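PDB 4IND: C381 turret protein from Sulfolobus turreted icosahedral virus, which probably forms the turrets of the viral capsid, assembling as a pentamer of subunits with three tandem jelly-roll domains. Local coordinates for residues A[285-291]-A[350-354]; A[306-311]-A[364-368]; A[278-284]-A[354-360]; A[312-318]-A[328-334]; A[197-203]-A[239-245]. The contacts are given in a common frame with arbitrary orientation. Residue numbers count along the deposited sequence, not the author numbering.

Contact 1 of 5, residues A[285-291]-A[350-354]; sequences QSILNVQ and NSIQL
I287 (chi1 m, chi2 m) lies across the strand pairing and overlaps I352 and L354: its CB is 4.1 Å from I352 CG2, and its CD1 is 4.3 Å from L354 CB. Strands 285-289 and 351-354 run antiparallel, with axes 4.5 Å apart at closest and directions 156° apart. Q285 and L354 form a hydrogen-bonded pair (Q285 N to L354 O 2.8 Å, L354 N to Q285 O 2.8 Å), followed by the non-hydrogen-bonded pair S286 and Q353. The register slips by one residue in a classic beta bulge. I287, in a near-helical conformation (phi -104°, psi -47°), and L288 both face I352, whose O accepts from I287 N at 2.9 Å and L288 N at 3.3 Å, while I352 N returns a bond to L288 O at 2.8 Å. Regular pairing resumes with N289 opposite S351, and V290 N closes the ladder on N350 O at 2.8 Å. N289 OD1 accepts from Q291 N at 2.9 Å, an Asx turn that leads the chain out of the strand. On the face of S286 and S351 a water bridges S286 OG (2.5 Å) and S351 OG (3.0 Å); S351 OG also bonds Y327. Strand 351-358 is flanked on its other edge by strand 311-319, while I287 and L288 pack on strand 365-377 and I352 on strand 295-305 of the opposing sheet of the C-terminal jelly roll.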
# COMPACT_ATOMS: atom_id res chain seq x y z
N GLN A 285 38.44 5.77 -18.83
CA GLN A 285 37.52 5.99 -19.93
C GLN A 285 36.08 6.06 -19.44
O GLN A 285 35.57 5.11 -18.85
CB GLN A 285 37.65 4.85 -20.94
CG GLN A 285 36.59 4.86 -22.02
CD GLN A 285 36.80 5.96 -23.02
OE1 GLN A 285 37.85 6.04 -23.66
NE2 GLN A 285 35.81 6.84 -23.15
N SER A 286 35.43 7.20 -19.67
CA SER A 286 34.02 7.32 -19.31
C SER A 286 33.21 6.44 -20.24
O SER A 286 33.45 6.43 -21.45
CB SER A 286 33.55 8.77 -19.41
OG SER A 286 32.15 8.85 -19.18
N ILE A 287 32.26 5.70 -19.68
CA ILE A 287 31.39 4.86 -20.49
C ILE A 287 30.04 5.54 -20.61
O ILE A 287 29.47 5.65 -21.70
CB ILE A 287 31.18 3.47 -19.86
CG1 ILE A 287 32.53 2.80 -19.62
CG2 ILE A 287 30.30 2.61 -20.75
CD1 ILE A 287 33.40 2.76 -20.84
N LEU A 288 29.53 6.00 -19.48
CA LEU A 288 28.23 6.65 -19.46
C LEU A 288 28.10 7.53 -18.23
O LEU A 288 28.52 7.16 -17.14
CB LEU A 288 27.13 5.59 -19.49
CG LEU A 288 25.72 6.07 -19.85
CD1 LEU A 288 25.78 7.27 -20.80
CD2 LEU A 288 24.94 4.92 -20.47
N ASN A 289 27.52 8.71 -18.42
CA ASN A 289 27.29 9.65 -17.33
C ASN A 289 25.95 10.34 -17.54
O ASN A 289 25.81 11.16 -18.45
CB ASN A 289 28.41 10.69 -17.25
CG ASN A 289 28.24 11.65 -16.09
OD1 ASN A 289 27.15 11.75 -15.50
ND2 ASN A 289 29.30 12.37 -15.74
N VAL A 290 24.95 9.99 -16.73
CA VAL A 290 23.62 10.59 -16.91
C VAL A 290 23.26 11.51 -15.76
O VAL A 290 22.09 11.87 -15.57
CB VAL A 290 22.52 9.53 -17.15
CG1 VAL A 290 22.86 8.69 -18.40
CG2 VAL A 290 22.37 8.61 -15.93
N GLN A 291 24.27 11.92 -15.00
CA GLN A 291 24.01 12.88 -13.91
C GLN A 291 23.34 14.16 -14.44
O GLN A 291 23.79 14.74 -15.43
CB GLN A 291 25.30 13.24 -13.17
CG GLN A 291 25.06 14.22 -12.00
CD GLN A 291 26.35 14.74 -11.38
OE1 GLN A 291 27.36 14.91 -12.07
NE2 GLN A 291 26.32 15.01 -10.08
N ASN A 350 24.77 6.56 -11.52
CA ASN A 350 24.43 7.39 -12.68
C ASN A 350 25.66 7.71 -13.51
O ASN A 350 25.60 8.51 -14.45
CB ASN A 350 23.69 8.67 -12.26
CG ASN A 350 24.42 9.47 -11.22
OD1 ASN A 350 25.63 9.33 -11.06
ND2 ASN A 350 23.69 10.32 -10.49
N SER A 351 26.79 7.11 -13.15
CA SER A 351 28.01 7.29 -13.92
C SER A 351 28.89 6.05 -13.85
O SER A 351 29.08 5.47 -12.77
CB SER A 351 28.77 8.52 -13.45
OG SER A 351 29.88 8.76 -14.29
N ILE A 352 29.40 5.63 -15.01
CA ILE A 352 30.22 4.43 -15.16
C ILE A 352 31.51 4.78 -15.89
O ILE A 352 31.47 5.48 -16.90
CB ILE A 352 29.53 3.39 -16.04
CG1 ILE A 352 28.11 3.14 -15.56
CG2 ILE A 352 30.32 2.09 -16.06
CD1 ILE A 352 28.05 2.58 -14.18
N GLN A 353 32.64 4.27 -15.41
CA GLN A 353 33.91 4.43 -16.12
C GLN A 353 34.73 3.14 -16.06
O GLN A 353 34.54 2.30 -15.18
CB GLN A 353 34.71 5.61 -15.57
CG GLN A 353 35.20 5.41 -14.14
CD GLN A 353 35.88 6.63 -13.56
OE1 GLN A 353 35.67 7.76 -14.02
NE2 GLN A 353 36.72 6.42 -12.54
N LEU A 354 35.62 2.98 -17.03
CA LEU A 354 36.56 1.86 -17.04
C LEU A 354 37.96 2.40 -16.80
O LEU A 354 38.42 3.32 -17.50
CB LEU A 354 36.53 1.14 -18.38
CG LEU A 354 37.40 -0.11 -18.47
CD1 LEU A 354 36.81 -1.23 -17.63
CD2 LEU A 354 37.53 -0.56 -19.91
O HOH W 1 31.58 8.83 -16.73

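Contact 2 of 5, residues A[306-311]-A[364-368]; sequences GLTTAV and SVTIT
This contact closes one end of the C-terminal jelly-roll sandwich, where the loop between strands 295-305 and 311-319 packs against strand 365-377. No hydrogen bond joins the two segments; they meet by apolar packing across 247 Å² of buried surface. G306 (phi 98°, psi 4°) starts the loop with its CA 4.7 Å from that of I367. A CB here would fall 2.8 Å from T366 O and would also jam against the preceding carbonyl, so both the backbone angles and the close approach favour glycine. After the extended L307 and T308, a type I turn runs from T308 to V311, closed by V311 N to T308 O at 2.9 Å; T308 OG1 accepts from A310 N at 3.1 Å, forming an ST turn. The opposing strand is extended and presents V365 (chi1 t) and I367 (chi1 p, chi2 t) to the loop, whereas T366 points away and bonds T277. L307, with chi1 m and chi2 t, brings CD2 to 4.1 Å from I367 CG2. A310 CB lies 3.8 Å from V365 CG2. V311, with chi1 t, spans both partners: its CG2 is 4.1 Å from V365 CG1 and 4.1 Å from I367 CG2.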
# COMPACT_ATOMS: atom_id res chain seq x y z
N GLY A 306 39.88 -9.44 -25.09
CA GLY A 306 41.18 -8.94 -25.48
C GLY A 306 42.16 -8.87 -24.33
O GLY A 306 43.27 -8.39 -24.49
N LEU A 307 41.74 -9.35 -23.16
CA LEU A 307 42.63 -9.39 -22.00
C LEU A 307 43.80 -10.34 -22.24
O LEU A 307 43.62 -11.46 -22.69
CB LEU A 307 41.88 -9.83 -20.75
CG LEU A 307 40.93 -8.79 -20.17
CD1 LEU A 307 40.28 -9.31 -18.90
CD2 LEU A 307 41.67 -7.48 -19.93
N THR A 308 45.01 -9.86 -21.95
CA THR A 308 46.21 -10.68 -21.97
C THR A 308 47.04 -10.35 -20.74
O THR A 308 46.69 -9.45 -19.97
CB THR A 308 47.08 -10.41 -23.22
OG1 THR A 308 47.64 -9.10 -23.15
CG2 THR A 308 46.24 -10.54 -24.49
N THR A 309 48.14 -11.06 -20.56
CA THR A 309 49.04 -10.80 -19.45
C THR A 309 49.67 -9.41 -19.57
O THR A 309 50.27 -8.91 -18.62
CB THR A 309 50.15 -11.87 -19.36
OG1 THR A 309 50.82 -11.96 -20.62
CG2 THR A 309 49.55 -13.22 -19.03
N ALA A 310 49.51 -8.79 -20.73
CA ALA A 310 49.99 -7.43 -20.95
C ALA A 310 49.08 -6.38 -20.31
O ALA A 310 49.45 -5.21 -20.23
CB ALA A 310 50.15 -7.15 -22.44
N VAL A 311 47.89 -6.79 -19.86
CA VAL A 311 46.96 -5.90 -19.17
C VAL A 311 47.09 -6.09 -17.67
O VAL A 311 46.89 -7.19 -17.16
CB VAL A 311 45.50 -6.16 -19.59
CG1 VAL A 311 44.55 -5.12 -18.98
CG2 VAL A 311 45.37 -6.17 -21.10
N SER A 364 50.97 -1.77 -28.15
CA SER A 364 49.71 -1.42 -27.50
C SER A 364 48.76 -2.62 -27.49
O SER A 364 48.87 -3.51 -28.33
CB SER A 364 49.06 -0.22 -28.20
OG SER A 364 48.67 -0.56 -29.51
N VAL A 365 47.85 -2.63 -26.52
CA VAL A 365 46.84 -3.67 -26.41
C VAL A 365 45.47 -3.01 -26.43
O VAL A 365 45.23 -2.02 -25.73
CB VAL A 365 46.96 -4.44 -25.09
CG1 VAL A 365 46.06 -5.67 -25.11
CG2 VAL A 365 48.39 -4.83 -24.83
N THR A 366 44.56 -3.57 -27.23
CA THR A 366 43.21 -3.04 -27.31
C THR A 366 42.23 -4.03 -26.68
O THR A 366 42.15 -5.19 -27.08
CB THR A 366 42.78 -2.75 -28.77
OG1 THR A 366 43.58 -1.69 -29.30
CG2 THR A 366 41.32 -2.34 -28.82
N ILE A 367 41.50 -3.56 -25.69
CA ILE A 367 40.47 -4.36 -25.05
C ILE A 367 39.11 -3.77 -25.36
O ILE A 367 38.99 -2.58 -25.64
CB ILE A 367 40.66 -4.39 -23.53
CG1 ILE A 367 40.63 -2.97 -22.98
CG2 ILE A 367 41.97 -5.06 -23.17
CD1 ILE A 367 40.72 -2.91 -21.47
N THR A 368 38.09 -4.61 -25.32
CA THR A 368 36.75 -4.16 -25.64
C THR A 368 35.80 -4.54 -24.53
O THR A 368 35.70 -5.72 -24.18
CB THR A 368 36.27 -4.76 -26.97
OG1 THR A 368 37.12 -4.30 -28.03
CG2 THR A 368 34.83 -4.32 -27.26

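Contact 3 of 5, residues A[278-284]-A[354-360]; sequences LSGSQVT and LVANGGS
Two backbone bonds anchor the antiparallel pairing of 278-284 with 354-360: V283 N gives to A356 O at 2.8 Å, and A356 N gives to V283 O at 2.9 Å. T284 and V355 form the next, non-hydrogen-bonded pair, their CA atoms 4.5 Å apart. Past Q282 the ladder opens where the chain bends at S279-G280, and a third bond, from G280 N to G358 O at 2.7 Å, ties that bend down. G280 (phi 106°, psi -17°), G358 (145°, -173°) and G359 (69°, -175°) all have backbone angles that favour glycine; a CB on G359 would come 2.3 Å from L278 O. N357 (chi1 t) turns OD1 back on its own chain, accepting weakly from G358 N at 2.7 Å. The same OD1 lies 3.4 Å from Q282 N, at too poor an angle for a bond. Q282 NE2 is satisfied by Q313. Apolar packing adds L278 CD2 against A356 CB at 3.8 Å. The bend carries the chain from strand 266-278 in one jelly-roll sheet to strand 283-289 in the other; on its far edge strand 351-358 pairs with 311-319, V355 bonding Q315 and N357 both Q313 and T312 through the backbone.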
# COMPACT_ATOMS: atom_id res chain seq x y z
N LEU A 278 45.54 0.50 -24.92
CA LEU A 278 46.48 0.69 -23.83
C LEU A 278 47.90 0.66 -24.34
O LEU A 278 48.28 -0.24 -25.10
CB LEU A 278 46.28 -0.39 -22.76
CG LEU A 278 44.88 -0.47 -22.14
CD1 LEU A 278 44.72 -1.73 -21.30
CD2 LEU A 278 44.57 0.77 -21.32
N SER A 279 48.70 1.63 -23.93
CA SER A 279 50.08 1.70 -24.39
C SER A 279 51.04 2.16 -23.29
O SER A 279 51.89 3.02 -23.52
CB SER A 279 50.18 2.62 -25.60
OG SER A 279 49.62 3.89 -25.30
N GLY A 280 50.90 1.58 -22.10
CA GLY A 280 51.84 1.82 -21.02
C GLY A 280 51.34 2.72 -19.90
O GLY A 280 51.92 2.74 -18.81
N SER A 281 50.28 3.47 -20.16
CA SER A 281 49.77 4.41 -19.18
C SER A 281 48.36 4.07 -18.76
O SER A 281 47.60 3.51 -19.54
CB SER A 281 49.83 5.84 -19.73
OG SER A 281 51.17 6.25 -19.95
N GLN A 282 48.02 4.40 -17.52
CA GLN A 282 46.66 4.21 -17.06
C GLN A 282 45.69 5.08 -17.86
O GLN A 282 45.98 6.25 -18.14
CB GLN A 282 46.55 4.52 -15.57
CG GLN A 282 45.17 4.23 -15.00
CD GLN A 282 45.03 4.69 -13.57
OE1 GLN A 282 44.92 5.88 -13.30
NE2 GLN A 282 45.03 3.74 -12.65
N VAL A 283 44.56 4.51 -18.24
CA VAL A 283 43.52 5.24 -18.93
C VAL A 283 42.24 5.16 -18.12
O VAL A 283 41.87 4.08 -17.66
CB VAL A 283 43.27 4.66 -20.32
CG1 VAL A 283 42.02 5.28 -20.94
CG2 VAL A 283 44.47 4.87 -21.22
N THR A 284 41.59 6.30 -17.93
CA THR A 284 40.26 6.32 -17.33
C THR A 284 39.27 6.72 -18.41
O THR A 284 39.25 7.87 -18.86
CB THR A 284 40.18 7.28 -16.14
OG1 THR A 284 41.06 6.82 -15.10
CG2 THR A 284 38.78 7.35 -15.60
N LEU A 354 35.62 2.98 -17.03
CA LEU A 354 36.56 1.86 -17.04
C LEU A 354 37.96 2.40 -16.80
O LEU A 354 38.42 3.32 -17.50
CB LEU A 354 36.53 1.14 -18.38
CG LEU A 354 37.40 -0.11 -18.47
CD1 LEU A 354 36.81 -1.23 -17.63
CD2 LEU A 354 37.53 -0.56 -19.91
N VAL A 355 38.63 1.85 -15.81
CA VAL A 355 40.00 2.24 -15.52
C VAL A 355 40.88 1.07 -15.89
O VAL A 355 40.68 -0.04 -15.41
CB VAL A 355 40.18 2.62 -14.04
CG1 VAL A 355 41.63 3.03 -13.78
CG2 VAL A 355 39.23 3.74 -13.65
N ALA A 356 41.84 1.30 -16.77
CA ALA A 356 42.65 0.21 -17.29
C ALA A 356 44.09 0.65 -17.46
O ALA A 356 44.37 1.84 -17.59
CB ALA A 356 42.08 -0.29 -18.61
N ASN A 357 44.99 -0.33 -17.46
CA ASN A 357 46.40 -0.05 -17.66
C ASN A 357 47.07 -1.28 -18.24
O ASN A 357 46.61 -2.41 -18.03
CB ASN A 357 47.06 0.36 -16.34
CG ASN A 357 48.40 1.04 -16.54
OD1 ASN A 357 48.89 1.16 -17.67
ND2 ASN A 357 49.00 1.49 -15.45
N GLY A 358 48.16 -1.07 -18.97
CA GLY A 358 48.85 -2.16 -19.63
C GLY A 358 49.43 -1.75 -20.97
O GLY A 358 49.40 -0.58 -21.34
N GLY A 359 49.95 -2.73 -21.70
CA GLY A 359 50.59 -2.47 -22.98
C GLY A 359 51.87 -1.70 -22.78
O GLY A 359 52.30 -1.47 -21.65
N SER A 360 52.50 -1.30 -23.88
CA SER A 360 53.72 -0.51 -23.83
C SER A 360 53.74 0.53 -24.94
O SER A 360 52.94 0.47 -25.88
CB SER A 360 54.94 -1.42 -23.92
OG SER A 360 55.02 -2.03 -25.20

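Contact 4 of 5, residues A[312-318]-A[328-334]; sequences TQCQLQA and STVWDFI
A beta hairpin at the edge of one jelly-roll sheet joins strand 311-319 antiparallel to 328-332, the outermost strand of that sheet within the chain. At its closed end S328 and A318 exchange bonds (A318 N to S328 O and S328 N to A318 O, both 3.0 Å). V330, with near-helical angles (phi -108°, psi -17°), and W331 both face L316, forming a classic bulge: L316 O accepts from V330 N at 2.8 Å and weakly from W331 N at 3.4 Å, and L316 N gives to W331 O at 2.9 Å. F333 N to C314 O, 2.9 Å, ends the ladder. On one face Q315 NE2 reaches D332 OD2 (3.2 Å) and Q317 NE2 reaches T329 OG1 (3.2 Å), while Q317 OE1 accepts from Q353 NE2. Inside, C314 SG lies 3.9 Å from F333 CD2, and L316 CB 3.8 Å from F333 CE2. W331 meets F271 of the second subunit edge-to-face, and T329 adds backbone bonds there: a jelly-roll edge strand engaged in the pentamer interface.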
# COMPACT_ATOMS: atom_id res chain seq x y z
N THR A 312 47.43 -5.01 -16.96
CA THR A 312 47.70 -5.07 -15.53
C THR A 312 46.53 -4.56 -14.69
O THR A 312 46.42 -4.86 -13.50
CB THR A 312 48.93 -4.24 -15.17
OG1 THR A 312 48.71 -2.88 -15.56
CG2 THR A 312 50.16 -4.78 -15.88
N GLN A 313 45.67 -3.76 -15.31
CA GLN A 313 44.51 -3.24 -14.62
C GLN A 313 43.33 -3.13 -15.56
O GLN A 313 43.45 -2.66 -16.68
CB GLN A 313 44.80 -1.87 -14.00
CG GLN A 313 43.58 -1.25 -13.31
CD GLN A 313 43.84 0.15 -12.77
OE1 GLN A 313 44.72 0.87 -13.26
NE2 GLN A 313 43.09 0.55 -11.75
N CYS A 314 42.17 -3.56 -15.08
CA CYS A 314 40.96 -3.45 -15.86
C CYS A 314 39.80 -3.52 -14.88
O CYS A 314 39.32 -4.61 -14.56
CB CYS A 314 40.89 -4.57 -16.91
SG CYS A 314 39.52 -4.37 -18.08
N GLN A 315 39.39 -2.35 -14.38
CA GLN A 315 38.31 -2.26 -13.40
C GLN A 315 37.17 -1.41 -13.92
O GLN A 315 37.37 -0.28 -14.39
CB GLN A 315 38.84 -1.66 -12.10
CG GLN A 315 39.90 -2.51 -11.43
CD GLN A 315 40.53 -1.82 -10.25
OE1 GLN A 315 40.67 -0.60 -10.23
NE2 GLN A 315 40.91 -2.60 -9.24
N LEU A 316 35.96 -1.96 -13.84
CA LEU A 316 34.75 -1.19 -14.09
C LEU A 316 34.38 -0.49 -12.78
O LEU A 316 34.34 -1.14 -11.72
CB LEU A 316 33.62 -2.11 -14.55
CG LEU A 316 32.38 -1.42 -15.09
CD1 LEU A 316 32.74 -0.59 -16.31
CD2 LEU A 316 31.30 -2.44 -15.41
N GLN A 317 34.11 0.81 -12.86
CA GLN A 317 33.76 1.58 -11.67
C GLN A 317 32.48 2.37 -11.90
O GLN A 317 32.17 2.76 -13.03
CB GLN A 317 34.90 2.54 -11.31
CG GLN A 317 36.26 1.89 -11.26
CD GLN A 317 37.31 2.81 -10.70
OE1 GLN A 317 37.35 4.00 -11.02
NE2 GLN A 317 38.16 2.27 -9.85
N ALA A 318 31.75 2.62 -10.82
CA ALA A 318 30.47 3.30 -10.92
C ALA A 318 30.26 4.13 -9.68
O ALA A 318 30.91 3.90 -8.66
CB ALA A 318 29.36 2.30 -11.07
N SER A 328 33.53 3.78 -7.13
CA SER A 328 33.93 2.51 -6.54
C SER A 328 33.97 1.42 -7.59
O SER A 328 33.17 1.41 -8.53
CB SER A 328 33.02 2.11 -5.36
OG SER A 328 31.67 2.51 -5.58
N THR A 329 34.93 0.53 -7.45
CA THR A 329 35.07 -0.60 -8.35
C THR A 329 33.89 -1.54 -8.16
O THR A 329 33.60 -1.93 -7.02
CB THR A 329 36.38 -1.34 -8.08
OG1 THR A 329 37.49 -0.45 -8.31
CG2 THR A 329 36.52 -2.56 -8.99
N VAL A 330 33.19 -1.86 -9.25
CA VAL A 330 32.05 -2.78 -9.18
C VAL A 330 32.38 -4.14 -9.81
O VAL A 330 31.69 -5.14 -9.61
CB VAL A 330 30.79 -2.19 -9.82
CG1 VAL A 330 30.24 -1.04 -8.98
CG2 VAL A 330 31.08 -1.73 -11.25
N TRP A 331 33.45 -4.18 -10.60
CA TRP A 331 33.98 -5.45 -11.10
C TRP A 331 35.42 -5.28 -11.54
O TRP A 331 35.78 -4.30 -12.20
CB TRP A 331 33.16 -6.02 -12.26
CG TRP A 331 33.57 -7.43 -12.56
CD1 TRP A 331 34.35 -7.86 -13.61
CD2 TRP A 331 33.29 -8.59 -11.77
NE1 TRP A 331 34.54 -9.21 -13.52
CE2 TRP A 331 33.90 -9.69 -12.39
CE3 TRP A 331 32.57 -8.81 -10.58
CZ2 TRP A 331 33.82 -11.00 -11.89
CZ3 TRP A 331 32.48 -10.11 -10.08
CH2 TRP A 331 33.10 -11.19 -10.74
N ASP A 332 36.25 -6.25 -11.17
CA ASP A 332 37.64 -6.23 -11.56
C ASP A 332 37.85 -7.41 -12.50
O ASP A 332 37.76 -8.57 -12.09
CB ASP A 332 38.53 -6.35 -10.32
CG ASP A 332 40.00 -6.26 -10.66
OD1 ASP A 332 40.39 -6.66 -11.78
OD2 ASP A 332 40.77 -5.78 -9.81
N PHE A 333 38.08 -7.13 -13.78
CA PHE A 333 38.14 -8.19 -14.78
C PHE A 333 39.41 -9.03 -14.69
O PHE A 333 39.46 -10.15 -15.20
CB PHE A 333 37.97 -7.60 -16.19
CG PHE A 333 36.62 -7.01 -16.42
CD1 PHE A 333 35.56 -7.81 -16.83
CD2 PHE A 333 36.40 -5.66 -16.19
CE1 PHE A 333 34.29 -7.25 -17.02
CE2 PHE A 333 35.14 -5.10 -16.39
CZ PHE A 333 34.09 -5.89 -16.80
N ILE A 334 40.43 -8.48 -14.04
CA ILE A 334 41.66 -9.25 -13.82
C ILE A 334 41.46 -10.19 -12.64
O ILE A 334 41.64 -11.39 -12.76
CB ILE A 334 42.86 -8.33 -13.52
CG1 ILE A 334 43.04 -7.28 -14.62
CG2 ILE A 334 44.13 -9.15 -13.31
CD1 ILE A 334 43.25 -7.86 -16.00

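Contact 5 of 5, residues A[197-203]-A[239-245]; sequences FQFGTIS and VKFSVTY
Five backbone bonds lace strand 197-203 to the antiparallel strand 239-243: K240 N to S203 O at 2.7 Å, S203 N to K240 O, T201 N to S242 O and S242 N to T201 O at 2.9 Å each, and T244 N to F199 O at 3.0 Å. One water lies 2.8 Å from both T201 OG1 and S203 OG and 2.9 Å from S242 OG, and donates to K240 O at 2.7 Å. A second water donates to Q198 O at 2.8 Å and lies 2.6 Å from T244 OG1. G200 is almost fully extended (phi -177°, psi -168°), and its CA is 3.0 Å from S242 O; a CB would clash with that oxygen. The pair forms part of one sheet of the middle jelly-roll domain, whose inward face carries I202 and F241, with the F199 ring reaching F241. In the aromatic cluster of F197, F199, F241 and Y245, F199 CE2 meets F241 CZ rim to rim at 3.5 Å, and F197 CZ lies over one face of the Y245 ring, 3.4 Å from Y245 CG. I202 CG2 touches V239 CG1 at 3.9 Å; I202 also packs on I180 of the opposing sheet.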
# COMPACT_ATOMS: atom_id res chain seq x y z
N PHE A 197 19.66 26.92 -24.56
CA PHE A 197 19.05 27.88 -23.66
C PHE A 197 18.61 27.22 -22.37
O PHE A 197 17.69 26.38 -22.37
CB PHE A 197 17.83 28.47 -24.36
CG PHE A 197 17.13 29.54 -23.58
CD1 PHE A 197 17.44 30.88 -23.77
CD2 PHE A 197 16.14 29.21 -22.68
CE1 PHE A 197 16.79 31.87 -23.07
CE2 PHE A 197 15.47 30.20 -21.96
CZ PHE A 197 15.80 31.54 -22.16
N GLN A 198 19.23 27.57 -21.25
CA GLN A 198 18.77 27.02 -19.99
C GLN A 198 17.64 27.89 -19.45
O GLN A 198 17.83 29.05 -19.14
CB GLN A 198 19.90 26.89 -18.95
CG GLN A 198 19.39 26.35 -17.62
CD GLN A 198 20.48 26.15 -16.58
OE1 GLN A 198 20.38 26.63 -15.47
NE2 GLN A 198 21.51 25.44 -16.94
N PHE A 199 16.44 27.31 -19.39
CA PHE A 199 15.28 28.00 -18.86
C PHE A 199 15.35 28.07 -17.34
O PHE A 199 15.02 29.08 -16.71
CB PHE A 199 14.01 27.24 -19.31
CG PHE A 199 12.76 27.66 -18.59
CD1 PHE A 199 12.14 28.86 -18.88
CD2 PHE A 199 12.20 26.83 -17.64
CE1 PHE A 199 10.98 29.25 -18.21
CE2 PHE A 199 11.04 27.20 -16.97
CZ PHE A 199 10.42 28.42 -17.25
N GLY A 200 15.79 26.97 -16.74
CA GLY A 200 15.77 26.89 -15.28
C GLY A 200 16.38 25.58 -14.80
O GLY A 200 16.98 24.86 -15.59
N THR A 201 16.21 25.29 -13.52
CA THR A 201 16.73 24.06 -12.93
C THR A 201 15.73 23.52 -11.93
O THR A 201 14.98 24.28 -11.31
CB THR A 201 18.04 24.29 -12.17
OG1 THR A 201 17.81 25.22 -11.11
CG2 THR A 201 19.11 24.84 -13.10
N ILE A 202 15.74 22.21 -11.78
CA ILE A 202 15.03 21.56 -10.70
C ILE A 202 16.08 20.92 -9.80
O ILE A 202 16.98 20.24 -10.29
CB ILE A 202 14.05 20.52 -11.23
CG1 ILE A 202 12.89 21.25 -11.92
CG2 ILE A 202 13.50 19.66 -10.09
CD1 ILE A 202 12.04 20.35 -12.77
N SER A 203 15.99 21.15 -8.50
CA SER A 203 17.00 20.58 -7.62
C SER A 203 16.46 20.18 -6.26
O SER A 203 15.41 20.67 -5.82
CB SER A 203 18.17 21.55 -7.46
OG SER A 203 17.72 22.80 -6.99
N VAL A 239 12.01 20.09 -2.81
CA VAL A 239 12.39 20.27 -4.21
C VAL A 239 12.28 21.76 -4.55
O VAL A 239 11.35 22.43 -4.12
CB VAL A 239 11.47 19.45 -5.12
CG1 VAL A 239 11.82 19.68 -6.60
CG2 VAL A 239 11.57 17.97 -4.76
N LYS A 240 13.24 22.26 -5.32
CA LYS A 240 13.22 23.68 -5.71
C LYS A 240 13.34 23.86 -7.22
O LYS A 240 14.27 23.35 -7.84
CB LYS A 240 14.35 24.41 -5.00
CG LYS A 240 14.39 25.89 -5.26
CD LYS A 240 15.53 26.52 -4.48
CE LYS A 240 15.70 27.98 -4.83
NZ LYS A 240 16.90 28.56 -4.14
N PHE A 241 12.37 24.57 -7.80
CA PHE A 241 12.44 24.92 -9.21
C PHE A 241 12.84 26.39 -9.30
O PHE A 241 12.28 27.22 -8.59
CB PHE A 241 11.09 24.69 -9.87
CG PHE A 241 10.91 25.46 -11.15
CD1 PHE A 241 11.65 25.14 -12.27
CD2 PHE A 241 10.02 26.52 -11.22
CE1 PHE A 241 11.50 25.84 -13.45
CE2 PHE A 241 9.85 27.24 -12.39
CZ PHE A 241 10.60 26.90 -13.52
N SER A 242 13.82 26.70 -10.13
CA SER A 242 14.29 28.08 -10.29
C SER A 242 14.30 28.43 -11.76
O SER A 242 14.81 27.66 -12.58
CB SER A 242 15.71 28.25 -9.76
OG SER A 242 15.90 27.57 -8.54
N VAL A 243 13.78 29.61 -12.10
CA VAL A 243 13.93 30.14 -13.46
C VAL A 243 15.26 30.89 -13.46
O VAL A 243 15.48 31.77 -12.62
CB VAL A 243 12.80 31.11 -13.81
CG1 VAL A 243 12.99 31.64 -15.23
CG2 VAL A 243 11.44 30.44 -13.69
N THR A 244 16.15 30.56 -14.40
CA THR A 244 17.52 31.07 -14.29
C THR A 244 18.00 31.93 -15.44
O THR A 244 19.12 32.45 -15.41
CB THR A 244 18.53 29.91 -14.12
OG1 THR A 244 18.41 29.03 -15.24
CG2 THR A 244 18.27 29.12 -12.83
N TYR A 245 17.18 32.08 -16.48
CA TYR A 245 17.68 32.73 -17.69
C TYR A 245 17.89 34.24 -17.59
O TYR A 245 18.58 34.84 -18.41
CB TYR A 245 16.89 32.33 -18.95
CG TYR A 245 15.45 32.81 -19.02
CD1 TYR A 245 15.13 34.05 -19.56
CD2 TYR A 245 14.41 32.00 -18.58
CE1 TYR A 245 13.82 34.48 -19.65
CE2 TYR A 245 13.10 32.42 -18.68
CZ TYR A 245 12.82 33.66 -19.23
OH TYR A 245 11.52 34.10 -19.32
O HOH W 2 19.68 30.02 -17.29
O HOH W 3 16.48 24.70 -8.65

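Overall arrangement
Contacts 1, 3 and 4 build a single sheet of the C-terminal jelly roll: 1 and 3 are successive lengths of the pairing between strands 283-289 and 351-358 and share L354, while contact 4 continues on the other edge of 351-358. Contact 2 touches all three but makes no hydrogen bond across its own segments. Contacts 1 and 4 carry bulges; contact 3 relies on glycines at a bend. Of the five, only contact 4 meets another subunit. All are partly buried: contacts 2 and 3 lie at the exposed end of their domain, whereas contact 5, apart in the middle domain and closest to the chain's centre, has the most buried residues and the richest aromatic packing.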